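Cytochrome C-type biogenesis protein ccmF (Thermus thermophilus, PDB 6ZMQ) probably acts as the membrane-bound heme lyase of cytochrome c maturation, binding heme b among its transmembrane helices. Local coordinates at residues 279-290 and 363-371; 414-425 and 468-479. All coordinates share one frame; numbering follows the deposited sequence.

Contact 1: residues 279-290 and 363-371. With HEM (protoporphyrin IX containing Fe), chain B.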
loop_
_atom_site.group_PDB
_atom_site.type_symbol
_atom_site.label_atom_id
_atom_site.label_comp_id
_atom_site.label_asym_id
_atom_site.label_seq_id
_atom_site.Cartn_x
_atom_site.Cartn_y
_atom_site.Cartn_z
ATOM N N PHE A 279 -9.863 -11.256 12.860
ATOM C CA PHE A 279 -10.625 -10.768 14.009
ATOM C C PHE A 279 -11.711 -11.767 14.407
ATOM O O PHE A 279 -11.876 -11.996 15.574
ATOM C CB PHE A 279 -11.302 -9.477 13.598
ATOM C CG PHE A 279 -12.336 -9.073 14.594
ATOM C CD1 PHE A 279 -11.969 -8.629 15.837
ATOM C CD2 PHE A 279 -13.668 -9.235 14.325
ATOM C CE1 PHE A 279 -12.920 -8.302 16.777
ATOM C CE2 PHE A 279 -14.615 -8.910 15.269
ATOM C CZ PHE A 279 -14.243 -8.435 16.491
ATOM N N VAL A 280 -12.419 -12.369 13.466
ATOM C CA VAL A 280 -13.505 -13.300 13.860
ATOM C C VAL A 280 -12.941 -14.452 14.665
ATOM O O VAL A 280 -13.452 -14.712 15.716
ATOM C CB VAL A 280 -14.274 -13.847 12.659
ATOM C CG1 VAL A 280 -15.130 -15.017 13.049
ATOM C CG2 VAL A 280 -15.120 -12.771 12.055
ATOM N N GLN A 281 -11.909 -15.106 14.174
ATOM C CA GLN A 281 -11.442 -16.260 14.932
ATOM C C GLN A 281 -10.732 -15.807 16.204
ATOM O O GLN A 281 -10.859 -16.474 17.244
ATOM C CB GLN A 281 -10.589 -17.215 14.093
ATOM C CG GLN A 281 -9.140 -17.050 14.156
ATOM C CD GLN A 281 -8.384 -18.025 13.273
ATOM O OE1 GLN A 281 -8.588 -18.060 12.069
ATOM N NE2 GLN A 281 -7.482 -18.798 13.868
ATOM N N GLN A 282 -10.130 -14.585 16.168
ATOM C CA GLN A 282 -9.575 -13.907 17.348
ATOM C C GLN A 282 -10.628 -13.754 18.428
ATOM O O GLN A 282 -10.339 -13.863 19.624
ATOM C CB GLN A 282 -9.016 -12.513 17.005
ATOM C CG GLN A 282 -7.634 -12.399 16.361
ATOM C CD GLN A 282 -7.335 -10.972 15.924
ATOM O OE1 GLN A 282 -7.735 -10.012 16.581
ATOM N NE2 GLN A 282 -6.673 -10.831 14.785
ATOM N N THR A 283 -11.865 -13.522 18.011
ATOM C CA THR A 283 -12.944 -13.427 18.968
ATOM C C THR A 283 -13.864 -14.647 18.984
ATOM O O THR A 283 -14.739 -14.715 19.857
ATOM C CB THR A 283 -13.734 -12.139 18.723
ATOM O OG1 THR A 283 -13.929 -11.946 17.319
ATOM C CG2 THR A 283 -12.964 -10.949 19.287
ATOM N N ARG A 284 -13.747 -15.605 18.044
ATOM C CA ARG A 284 -14.777 -16.648 18.016
ATOM C C ARG A 284 -14.293 -18.038 17.613
ATOM O O ARG A 284 -15.054 -19.003 17.760
ATOM C CB ARG A 284 -15.928 -16.236 17.074
ATOM C CG ARG A 284 -17.247 -16.912 17.340
ATOM C CD ARG A 284 -18.300 -15.890 17.673
ATOM N NE ARG A 284 -19.434 -16.529 18.316
ATOM C CZ ARG A 284 -19.935 -16.129 19.477
ATOM N NH1 ARG A 284 -19.409 -15.082 20.100
ATOM N NH2 ARG A 284 -20.971 -16.760 20.005
ATOM N N GLY A 285 -13.061 -18.181 17.137
ATOM C CA GLY A 285 -12.629 -19.451 16.569
ATOM C C GLY A 285 -13.337 -19.858 15.293
ATOM O O GLY A 285 -13.694 -21.032 15.142
ATOM N N ALA A 286 -13.578 -18.917 14.379
ATOM C CA ALA A 286 -14.304 -19.210 13.153
ATOM C C ALA A 286 -13.587 -18.672 11.919
ATOM O O ALA A 286 -12.978 -17.599 11.933
ATOM C CB ALA A 286 -15.735 -18.652 13.214
ATOM N N PHE A 287 -13.781 -19.410 10.828
ATOM C CA PHE A 287 -13.050 -19.325 9.556
ATOM C C PHE A 287 -11.543 -19.352 9.800
ATOM O O PHE A 287 -10.832 -18.392 9.505
ATOM C CB PHE A 287 -13.341 -18.093 8.667
ATOM C CG PHE A 287 -14.707 -17.447 8.782
ATOM C CD1 PHE A 287 -15.875 -17.975 8.225
ATOM C CD2 PHE A 287 -14.770 -16.197 9.389
ATOM C CE1 PHE A 287 -17.076 -17.295 8.363
ATOM C CE2 PHE A 287 -15.947 -15.508 9.492
ATOM C CZ PHE A 287 -17.107 -16.069 9.017
ATOM N N LYS A 288 -11.054 -20.462 10.344
ATOM C CA LYS A 288 -9.611 -20.660 10.311
ATOM C C LYS A 288 -9.154 -21.144 8.948
ATOM O O LYS A 288 -8.029 -20.822 8.534
ATOM C CB LYS A 288 -9.163 -21.626 11.418
ATOM C CG LYS A 288 -9.909 -22.940 11.500
ATOM C CD LYS A 288 -9.931 -23.440 12.938
ATOM C CE LYS A 288 -10.881 -22.583 13.763
ATOM N NZ LYS A 288 -10.623 -22.592 15.233
ATOM N N THR A 289 -10.056 -21.814 8.216
ATOM C CA THR A 289 -9.852 -22.199 6.820
ATOM C C THR A 289 -9.664 -20.973 5.929
ATOM O O THR A 289 -8.673 -20.869 5.183
ATOM C CB THR A 289 -11.069 -22.999 6.335
ATOM O OG1 THR A 289 -11.290 -24.119 7.202
ATOM C CG2 THR A 289 -10.875 -23.494 4.914
ATOM N N TRP A 290 -10.579 -20.009 6.050
ATOM C CA TRP A 290 -10.495 -18.794 5.250
ATOM C C TRP A 290 -9.366 -17.900 5.714
ATOM O O TRP A 290 -8.835 -17.125 4.919
ATOM C CB TRP A 290 -11.820 -18.039 5.300
ATOM C CG TRP A 290 -12.891 -18.728 4.528
ATOM C CD1 TRP A 290 -14.061 -19.213 5.030
ATOM C CD2 TRP A 290 -12.913 -19.005 3.116
ATOM N NE1 TRP A 290 -14.802 -19.790 4.030
ATOM C CE2 TRP A 290 -14.121 -19.674 2.846
ATOM C CE3 TRP A 290 -12.031 -18.752 2.054
ATOM C CZ2 TRP A 290 -14.464 -20.099 1.567
ATOM C CZ3 TRP A 290 -12.373 -19.175 0.792
ATOM C CH2 TRP A 290 -13.580 -19.836 0.555
ATOM N N GLU A 363 -20.818 -12.734 12.167
ATOM C CA GLU A 363 -19.893 -13.618 11.452
ATOM C C GLU A 363 -20.283 -13.784 9.989
ATOM O O GLU A 363 -19.414 -13.815 9.110
ATOM C CB GLU A 363 -19.855 -14.997 12.111
ATOM C CG GLU A 363 -19.326 -15.024 13.510
ATOM C CD GLU A 363 -20.413 -15.371 14.513
ATOM O OE1 GLU A 363 -21.419 -14.629 14.559
ATOM O OE2 GLU A 363 -20.260 -16.357 15.263
ATOM N N GLY A 364 -21.584 -13.922 9.716
ATOM C CA GLY A 364 -22.042 -14.060 8.341
ATOM C C GLY A 364 -21.864 -12.788 7.536
ATOM O O GLY A 364 -21.519 -12.832 6.349
ATOM N N ALA A 365 -22.081 -11.637 8.179
ATOM C CA ALA A 365 -21.857 -10.352 7.527
ATOM C C ALA A 365 -20.374 -10.111 7.264
ATOM O O ALA A 365 -20.011 -9.649 6.174
ATOM C CB ALA A 365 -22.453 -9.228 8.373
ATOM N N LEU A 366 -19.500 -10.451 8.230
ATOM C CA LEU A 366 -18.063 -10.258 8.024
ATOM C C LEU A 366 -17.516 -11.226 6.985
ATOM O O LEU A 366 -16.632 -10.867 6.199
ATOM C CB LEU A 366 -17.258 -10.418 9.318
ATOM C CG LEU A 366 -17.251 -9.522 10.575
ATOM C CD1 LEU A 366 -15.866 -9.517 11.240
ATOM C CD2 LEU A 366 -17.764 -8.124 10.387
ATOM N N LEU A 367 -18.048 -12.450 6.951
ATOM C CA LEU A 367 -17.582 -13.449 5.999
ATOM C C LEU A 367 -18.068 -13.134 4.592
ATOM O O LEU A 367 -17.325 -13.337 3.624
ATOM C CB LEU A 367 -18.042 -14.832 6.465
ATOM C CG LEU A 367 -17.557 -16.186 5.931
ATOM C CD1 LEU A 367 -18.193 -16.631 4.629
ATOM C CD2 LEU A 367 -16.041 -16.116 5.776
ATOM N N LEU A 368 -19.291 -12.601 4.461
ATOM C CA LEU A 368 -19.760 -12.159 3.154
ATOM C C LEU A 368 -19.022 -10.906 2.697
ATOM O O LEU A 368 -18.769 -10.745 1.500
ATOM C CB LEU A 368 -21.276 -11.913 3.174
ATOM C CG LEU A 368 -21.952 -11.630 1.826
ATOM C CD1 LEU A 368 -21.511 -12.661 0.790
ATOM C CD2 LEU A 368 -23.466 -11.551 1.930
ATOM N N GLY A 369 -18.632 -10.034 3.630
ATOM C CA GLY A 369 -17.819 -8.883 3.261
ATOM C C GLY A 369 -16.423 -9.267 2.809
ATOM O O GLY A 369 -15.890 -8.703 1.849
ATOM N N ALA A 370 -15.809 -10.227 3.507
ATOM C CA ALA A 370 -14.537 -10.794 3.070
ATOM C C ALA A 370 -14.660 -11.520 1.734
ATOM O O ALA A 370 -13.722 -11.491 0.926
ATOM C CB ALA A 370 -13.996 -11.742 4.139
ATOM N N PHE A 371 -15.812 -12.148 1.476
ATOM C CA PHE A 371 -16.087 -12.708 0.157
ATOM C C PHE A 371 -16.206 -11.624 -0.903
ATOM O O PHE A 371 -15.824 -11.840 -2.056
ATOM C CB PHE A 371 -17.368 -13.540 0.184
ATOM C CG PHE A 371 -17.131 -15.013 0.279
ATOM C CD1 PHE A 371 -16.465 -15.685 -0.739
ATOM C CD2 PHE A 371 -17.612 -15.737 1.359
ATOM C CE1 PHE A 371 -16.256 -17.055 -0.665
ATOM C CE2 PHE A 371 -17.413 -17.108 1.440
ATOM C CZ PHE A 371 -16.735 -17.766 0.427
HETATM C CHA HEM B . -12.555 -3.690 12.538
HETATM C CHB HEM B . -16.696 -4.953 10.244
HETATM C CHC HEM B . -14.889 -3.176 6.034
HETATM C CHD HEM B . -11.016 -1.539 8.507
HETATM C C1A HEM B . -13.818 -4.175 12.234
HETATM C C2A HEM B . -14.644 -4.836 13.184
HETATM C C3A HEM B . -15.798 -5.192 12.551
HETATM C C4A HEM B . -15.714 -4.770 11.211
HETATM C CMA HEM B . -16.967 -5.913 13.157
HETATM C CAA HEM B . -14.318 -5.101 14.645
HETATM C CBA HEM B . -14.533 -3.848 15.515
HETATM C CGA HEM B . -15.982 -3.427 15.527
HETATM O O1A HEM B . -16.305 -2.301 15.086
HETATM O O2A HEM B . -16.853 -4.206 15.977
HETATM C C1B HEM B . -16.513 -4.582 8.896
HETATM C C2B HEM B . -17.409 -4.948 7.864
HETATM C C3B HEM B . -16.922 -4.464 6.688
HETATM C C4B HEM B . -15.661 -3.798 7.010
HETATM C CMB HEM B . -18.682 -5.718 8.024
HETATM C CAB HEM B . -17.499 -4.591 5.345
HETATM C CBB HEM B . -16.931 -5.701 4.531
HETATM C C1C HEM B . -13.728 -2.512 6.365
HETATM C C2C HEM B . -13.034 -1.640 5.525
HETATM C C3C HEM B . -11.953 -1.193 6.246
HETATM C C4C HEM B . -11.979 -1.779 7.533
HETATM C CMC HEM B . -13.358 -1.247 4.107
HETATM C CAC HEM B . -10.945 -0.272 5.751
HETATM C CBC HEM B . -11.037 1.168 6.092
HETATM C C1D HEM B . -11.051 -2.031 9.821
HETATM C C2D HEM B . -9.981 -1.874 10.812
HETATM C C3D HEM B . -10.399 -2.473 11.950
HETATM C C4D HEM B . -11.751 -2.991 11.640
HETATM C CMD HEM B . -8.663 -1.180 10.598
HETATM C CAD HEM B . -9.643 -2.584 13.264
HETATM C CBD HEM B . -9.110 -4.014 13.414
HETATM C CGD HEM B . -8.219 -4.232 14.614
HETATM O O1D HEM B . -8.634 -4.840 15.628
HETATM O O2D HEM B . -7.044 -3.823 14.591
HETATM N NA HEM B . -14.497 -4.168 11.031
HETATM N NB HEM B . -15.482 -3.916 8.335
HETATM N NC HEM B . -13.101 -2.560 7.580
HETATM N ND HEM B . -12.053 -2.685 10.375
HETATM FE FE HEM B . -13.833 -3.194 9.387
#
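L366 meets V280 and F279 with one methyl and the heme with the other. The predicted transmembrane helix 362-384 packs across the end of helix 266-284, to which it is roughly antiparallel, then the turn and the start of helix 288-307. It borders the heme, whose axial ligand H276 lies on helix 266-284. On the buried heme side, L366 CD1 lies 3.4 Å from V280 CG2 and meets the edge of the F279 ring. L366 CD2 is 3.3 Å from CHB of the heme. In F279, CG anti to the backbone N (chi1 167°) turns one ring face to heme CAA. T283 OG1 lies over the other face and donates a hydrogen bond of 2.7 Å to F279 O. Away from the heme the contact reaches the surface at R284 and F371. The F287 ring faces L367, but the two overlap in the model, so their exact fit is doubtful. E363 O lies at the ring edge, in plane. An alanine at F287 would probably open a gap beside L367 and take away the aromatic edge at E363 O. F371 points its ring edge at the W290 face, a T-shaped pair with centroids 5.0 Å apart and planes at 70°. At the other end, R284 and E363 form a salt bridge, guanidinium and carboxylate planes 75° apart. E363 OE1 accepts a hydrogen bond from R429 N, while E363 OE2 faces R284 NE at 3.2 Å.

Contact 2: residues 414-425 and 468-479. With HEM (protoporphyrin IX containing Fe), chain B.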
loop_
_atom_site.group_PDB
_atom_site.type_symbol
_atom_site.label_atom_id
_atom_site.label_comp_id
_atom_site.label_asym_id
_atom_site.label_seq_id
_atom_site.Cartn_x
_atom_site.Cartn_y
_atom_site.Cartn_z
ATOM N N ALA A 414 -20.516 -0.569 -3.275
ATOM C CA ALA A 414 -21.809 -0.373 -2.616
ATOM C C ALA A 414 -22.121 -1.499 -1.633
ATOM O O ALA A 414 -22.633 -1.252 -0.529
ATOM C CB ALA A 414 -22.913 -0.258 -3.669
ATOM N N GLY A 415 -21.750 -2.729 -1.990
ATOM C CA GLY A 415 -21.984 -3.854 -1.106
ATOM C C GLY A 415 -21.137 -3.855 0.148
ATOM O O GLY A 415 -21.646 -4.160 1.233
ATOM N N ILE A 416 -19.853 -3.493 0.042
ATOM C CA ILE A 416 -19.036 -3.444 1.258
ATOM C C ILE A 416 -19.397 -2.228 2.109
ATOM O O ILE A 416 -19.357 -2.297 3.342
ATOM C CB ILE A 416 -17.520 -3.520 0.963
ATOM C CG1 ILE A 416 -16.961 -2.305 0.223
ATOM C CG2 ILE A 416 -17.211 -4.795 0.214
ATOM C CD1 ILE A 416 -15.502 -2.442 -0.100
ATOM N N LEU A 417 -19.776 -1.105 1.480
ATOM C CA LEU A 417 -20.208 0.053 2.259
ATOM C C LEU A 417 -21.545 -0.182 2.945
ATOM O O LEU A 417 -21.816 0.432 3.978
ATOM C CB LEU A 417 -20.304 1.302 1.376
ATOM C CG LEU A 417 -19.036 2.080 1.058
ATOM C CD1 LEU A 417 -19.404 3.236 0.138
ATOM C CD2 LEU A 417 -18.237 2.550 2.278
ATOM N N LEU A 418 -22.368 -1.087 2.412
ATOM C CA LEU A 418 -23.607 -1.476 3.078
ATOM C C LEU A 418 -23.332 -2.459 4.217
ATOM O O LEU A 418 -23.880 -2.322 5.324
ATOM C CB LEU A 418 -24.562 -2.077 2.041
ATOM C CG LEU A 418 -25.709 -1.218 1.498
ATOM C CD1 LEU A 418 -26.404 -1.919 0.345
ATOM C CD2 LEU A 418 -26.726 -0.907 2.575
ATOM N N LEU A 419 -22.471 -3.452 3.954
ATOM C CA LEU A 419 -22.215 -4.521 4.917
ATOM C C LEU A 419 -21.445 -4.016 6.131
ATOM O O LEU A 419 -21.649 -4.509 7.249
ATOM C CB LEU A 419 -21.464 -5.653 4.229
ATOM C CG LEU A 419 -22.399 -6.662 3.567
ATOM C CD1 LEU A 419 -21.745 -7.338 2.371
ATOM C CD2 LEU A 419 -22.830 -7.687 4.585
ATOM N N MET A 420 -20.550 -3.043 5.915
ATOM C CA MET A 420 -19.796 -2.390 6.984
ATOM C C MET A 420 -20.699 -1.695 7.991
ATOM O O MET A 420 -20.448 -1.715 9.202
ATOM C CB MET A 420 -18.808 -1.427 6.345
ATOM C CG MET A 420 -18.147 -0.435 7.236
ATOM S SD MET A 420 -17.174 0.751 6.296
ATOM C CE MET A 420 -16.834 -0.119 4.766
ATOM N N GLY A 421 -21.755 -1.063 7.493
ATOM C CA GLY A 421 -22.754 -0.515 8.388
ATOM C C GLY A 421 -23.594 -1.578 9.073
ATOM O O GLY A 421 -23.835 -1.503 10.281
ATOM N N VAL A 422 -24.066 -2.576 8.318
ATOM C CA VAL A 422 -25.062 -3.484 8.904
ATOM C C VAL A 422 -24.421 -4.539 9.826
ATOM O O VAL A 422 -25.086 -5.059 10.733
ATOM C CB VAL A 422 -25.939 -4.114 7.791
ATOM C CG1 VAL A 422 -25.223 -5.222 7.039
ATOM C CG2 VAL A 422 -27.295 -4.597 8.347
ATOM N N GLY A 423 -23.129 -4.845 9.654
ATOM C CA GLY A 423 -22.494 -5.984 10.290
ATOM C C GLY A 423 -22.275 -5.926 11.790
ATOM O O GLY A 423 -22.729 -6.809 12.524
ATOM N N PRO A 424 -21.550 -4.904 12.282
ATOM C CA PRO A 424 -21.346 -4.766 13.737
ATOM C C PRO A 424 -22.591 -4.469 14.578
ATOM O O PRO A 424 -22.521 -4.528 15.810
ATOM C CB PRO A 424 -20.345 -3.599 13.823
ATOM C CG PRO A 424 -20.288 -3.031 12.393
ATOM C CD PRO A 424 -20.451 -4.240 11.571
ATOM N N LEU A 425 -23.732 -4.174 13.951
ATOM C CA LEU A 425 -24.999 -4.008 14.651
ATOM C C LEU A 425 -25.777 -5.308 14.755
ATOM O O LEU A 425 -26.930 -5.297 15.201
ATOM C CB LEU A 425 -25.861 -2.957 13.949
ATOM C CG LEU A 425 -25.612 -1.483 14.256
ATOM C CD1 LEU A 425 -26.747 -0.647 13.691
ATOM C CD2 LEU A 425 -25.533 -1.279 15.762
ATOM N N LEU A 468 -25.762 6.081 0.906
ATOM C CA LEU A 468 -24.882 5.096 1.533
ATOM C C LEU A 468 -24.036 5.712 2.640
ATOM O O LEU A 468 -23.865 5.108 3.705
ATOM C CB LEU A 468 -23.971 4.460 0.488
ATOM C CG LEU A 468 -24.564 3.380 -0.408
ATOM C CD1 LEU A 468 -23.454 2.741 -1.213
ATOM C CD2 LEU A 468 -25.315 2.361 0.420
ATOM N N PHE A 469 -23.511 6.918 2.404
ATOM C CA PHE A 469 -22.739 7.612 3.434
ATOM C C PHE A 469 -23.609 8.027 4.618
ATOM O O PHE A 469 -23.156 7.984 5.769
ATOM C CB PHE A 469 -22.045 8.832 2.841
ATOM C CG PHE A 469 -21.376 9.712 3.865
ATOM C CD1 PHE A 469 -20.197 9.285 4.478
ATOM C CD2 PHE A 469 -21.921 10.953 4.215
ATOM C CE1 PHE A 469 -19.560 10.065 5.423
ATOM C CE2 PHE A 469 -21.306 11.763 5.164
ATOM C CZ PHE A 469 -20.111 11.320 5.776
ATOM N N LEU A 470 -24.845 8.472 4.354
ATOM C CA LEU A 470 -25.743 8.866 5.441
ATOM C C LEU A 470 -26.175 7.660 6.265
ATOM O O LEU A 470 -26.222 7.726 7.501
ATOM C CB LEU A 470 -26.956 9.611 4.882
ATOM C CG LEU A 470 -26.744 11.124 4.802
ATOM C CD1 LEU A 470 -27.579 11.768 3.719
ATOM C CD2 LEU A 470 -27.048 11.761 6.158
ATOM N N TYR A 471 -26.450 6.543 5.587
ATOM C CA TYR A 471 -26.675 5.252 6.231
ATOM C C TYR A 471 -25.467 4.817 7.062
ATOM O O TYR A 471 -25.620 4.268 8.163
ATOM C CB TYR A 471 -26.983 4.229 5.131
ATOM C CG TYR A 471 -26.624 2.802 5.457
ATOM C CD1 TYR A 471 -27.420 2.057 6.310
ATOM C CD2 TYR A 471 -25.480 2.204 4.926
ATOM C CE1 TYR A 471 -27.101 0.757 6.626
ATOM C CE2 TYR A 471 -25.144 0.915 5.253
ATOM C CZ TYR A 471 -25.965 0.190 6.095
ATOM O OH TYR A 471 -25.650 -1.108 6.408
ATOM N N ASN A 472 -24.253 5.075 6.555
ATOM C CA ASN A 472 -23.037 4.651 7.243
ATOM C C ASN A 472 -22.783 5.479 8.497
ATOM O O ASN A 472 -22.420 4.924 9.541
ATOM C CB ASN A 472 -21.841 4.739 6.297
ATOM C CG ASN A 472 -21.530 3.419 5.606
ATOM O OD1 ASN A 472 -21.622 2.359 6.211
ATOM N ND2 ASN A 472 -21.132 3.488 4.339
ATOM N N ALA A 473 -22.955 6.803 8.412
ATOM C CA ALA A 473 -22.829 7.656 9.594
ATOM C C ALA A 473 -23.916 7.358 10.621
ATOM O O ALA A 473 -23.671 7.451 11.839
ATOM C CB ALA A 473 -22.871 9.131 9.193
ATOM N N ALA A 474 -25.107 6.964 10.144
ATOM C CA ALA A 474 -26.165 6.478 11.025
ATOM C C ALA A 474 -25.739 5.216 11.774
ATOM O O ALA A 474 -25.997 5.084 12.975
ATOM C CB ALA A 474 -27.435 6.217 10.218
ATOM N N ALA A 475 -25.077 4.281 11.078
ATOM C CA ALA A 475 -24.600 3.058 11.727
ATOM C C ALA A 475 -23.473 3.318 12.718
ATOM O O ALA A 475 -23.391 2.627 13.746
ATOM C CB ALA A 475 -24.134 2.054 10.679
ATOM N N ILE A 476 -22.598 4.283 12.415
ATOM C CA ILE A 476 -21.542 4.670 13.353
ATOM C C ILE A 476 -22.148 5.248 14.627
ATOM O O ILE A 476 -21.748 4.880 15.745
ATOM C CB ILE A 476 -20.561 5.659 12.689
ATOM C CG1 ILE A 476 -19.857 5.003 11.502
ATOM C CG2 ILE A 476 -19.569 6.248 13.699
ATOM C CD1 ILE A 476 -18.766 4.072 11.865
ATOM N N TYR A 477 -23.178 6.099 14.477
ATOM C CA TYR A 477 -23.881 6.629 15.647
ATOM C C TYR A 477 -24.633 5.545 16.420
ATOM O O TYR A 477 -24.643 5.577 17.654
ATOM C CB TYR A 477 -24.856 7.747 15.265
ATOM C CG TYR A 477 -25.622 8.229 16.489
ATOM C CD1 TYR A 477 -24.948 8.762 17.592
ATOM C CD2 TYR A 477 -27.004 8.059 16.586
ATOM C CE1 TYR A 477 -25.635 9.157 18.733
ATOM C CE2 TYR A 477 -27.699 8.450 17.725
ATOM C CZ TYR A 477 -27.008 8.999 18.790
ATOM O OH TYR A 477 -27.693 9.393 19.915
ATOM N N LEU A 478 -25.266 4.588 15.729
ATOM C CA LEU A 478 -26.021 3.545 16.430
ATOM C C LEU A 478 -25.097 2.619 17.209
ATOM O O LEU A 478 -25.416 2.211 18.337
ATOM C CB LEU A 478 -26.866 2.736 15.446
ATOM C CG LEU A 478 -28.113 3.419 14.890
ATOM C CD1 LEU A 478 -28.940 2.447 14.057
ATOM C CD2 LEU A 478 -28.932 4.060 15.991
ATOM N N LEU A 479 -23.919 2.340 16.642
ATOM C CA LEU A 479 -22.892 1.569 17.328
ATOM C C LEU A 479 -22.361 2.308 18.551
ATOM O O LEU A 479 -22.236 1.713 19.628
ATOM C CB LEU A 479 -21.772 1.271 16.337
ATOM C CG LEU A 479 -22.017 -0.008 15.547
ATOM C CD1 LEU A 479 -21.109 -0.025 14.367
ATOM C CD2 LEU A 479 -21.774 -1.229 16.429
HETATM C CHA HEM B . -12.555 -3.690 12.538
HETATM C CHB HEM B . -16.696 -4.953 10.244
HETATM C CHC HEM B . -14.889 -3.176 6.034
HETATM C CHD HEM B . -11.016 -1.539 8.507
HETATM C C1A HEM B . -13.818 -4.175 12.234
HETATM C C2A HEM B . -14.644 -4.836 13.184
HETATM C C3A HEM B . -15.798 -5.192 12.551
HETATM C C4A HEM B . -15.714 -4.770 11.211
HETATM C CMA HEM B . -16.967 -5.913 13.157
HETATM C CAA HEM B . -14.318 -5.101 14.645
HETATM C CBA HEM B . -14.533 -3.848 15.515
HETATM C CGA HEM B . -15.982 -3.427 15.527
HETATM O O1A HEM B . -16.305 -2.301 15.086
HETATM O O2A HEM B . -16.853 -4.206 15.977
HETATM C C1B HEM B . -16.513 -4.582 8.896
HETATM C C2B HEM B . -17.409 -4.948 7.864
HETATM C C3B HEM B . -16.922 -4.464 6.688
HETATM C C4B HEM B . -15.661 -3.798 7.010
HETATM C CMB HEM B . -18.682 -5.718 8.024
HETATM C CAB HEM B . -17.499 -4.591 5.345
HETATM C CBB HEM B . -16.931 -5.701 4.531
HETATM C C1C HEM B . -13.728 -2.512 6.365
HETATM C C2C HEM B . -13.034 -1.640 5.525
HETATM C C3C HEM B . -11.953 -1.193 6.246
HETATM C C4C HEM B . -11.979 -1.779 7.533
HETATM C CMC HEM B . -13.358 -1.247 4.107
HETATM C CAC HEM B . -10.945 -0.272 5.751
HETATM C CBC HEM B . -11.037 1.168 6.092
HETATM C C1D HEM B . -11.051 -2.031 9.821
HETATM C C2D HEM B . -9.981 -1.874 10.812
HETATM C C3D HEM B . -10.399 -2.473 11.950
HETATM C C4D HEM B . -11.751 -2.991 11.640
HETATM C CMD HEM B . -8.663 -1.180 10.598
HETATM C CAD HEM B . -9.643 -2.584 13.264
HETATM C CBD HEM B . -9.110 -4.014 13.414
HETATM C CGD HEM B . -8.219 -4.232 14.614
HETATM O O1D HEM B . -8.634 -4.840 15.628
HETATM O O2D HEM B . -7.044 -3.823 14.591
HETATM N NA HEM B . -14.497 -4.168 11.031
HETATM N NB HEM B . -15.482 -3.916 8.335
HETATM N NC HEM B . -13.101 -2.560 7.580
HETATM N ND HEM B . -12.053 -2.685 10.375
HETATM FE FE HEM B . -13.833 -3.194 9.387
#
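A chi1 of 153° swings the Y471 ring away from its own backbone N and across to L418. L468, one turn earlier, has CG anti to its carbonyl carbon (chi1 -78°), and its two methyls reach A414 and L418. The Y471 hydroxyl donates to L418 O; the modelled OH to O distance of 2.4 Å is very short and doubtful in its exact value. L418 O also accepts the helix bond from V422 N. L418 CD2 covers a face of the Y471 ring, 4.0 Å from the centroid, while L417 O and L418 O lie at the ring edge, in plane. L468 CD1 rests 3.9 Å from A414 CB. The motif is a pair of nearly parallel helices, 402-422 and 460-484, both predicted to cross the membrane. Their segment axes are 8.8 Å apart and cross at 20°. Small residues line the middle: G421 passes A475, whose CB is 3.6 Å from G421 O. A side chain at G421 would run into the Y471 ring. Helix 402-422 also borders the heme, where M420 CB packs by the vinyl group at CAB. A bound phosphatidylethanolamine touches A414, I416 and L417. Farther along the chain, P424 CG meets L479 CD1 at 3.7 Å, and R362 hydrogen-bonds to P424 O. L425 spreads its methyls, CD2 against L479 CG and CD1 3.8 Å from L478 CD1.

Overall arrangement
From the N terminus, nine helices precede helix 266-284, which is followed by helix 288-307. Helix 362-384 then returns to their junction, and contact 1 closes a loop of 72 residues. Next comes helix 402-422. Helix 460-484 packs against it in contact 2, closing a second loop of 42 residues. The two contacts are in series and neither nest nor cross. Their centres are 18 Å apart. Helix 362-384 touches segment 414-425 directly: A365 CB packs 3.8 Å from G423 CA, and A365 O lies 3.8 Å from L419 CD2. Both contacts touch the heme. Contact 1 ties the cytochrome c assembly family region to the CcmF C-terminal region, and contact 2 lies wholly within the latter.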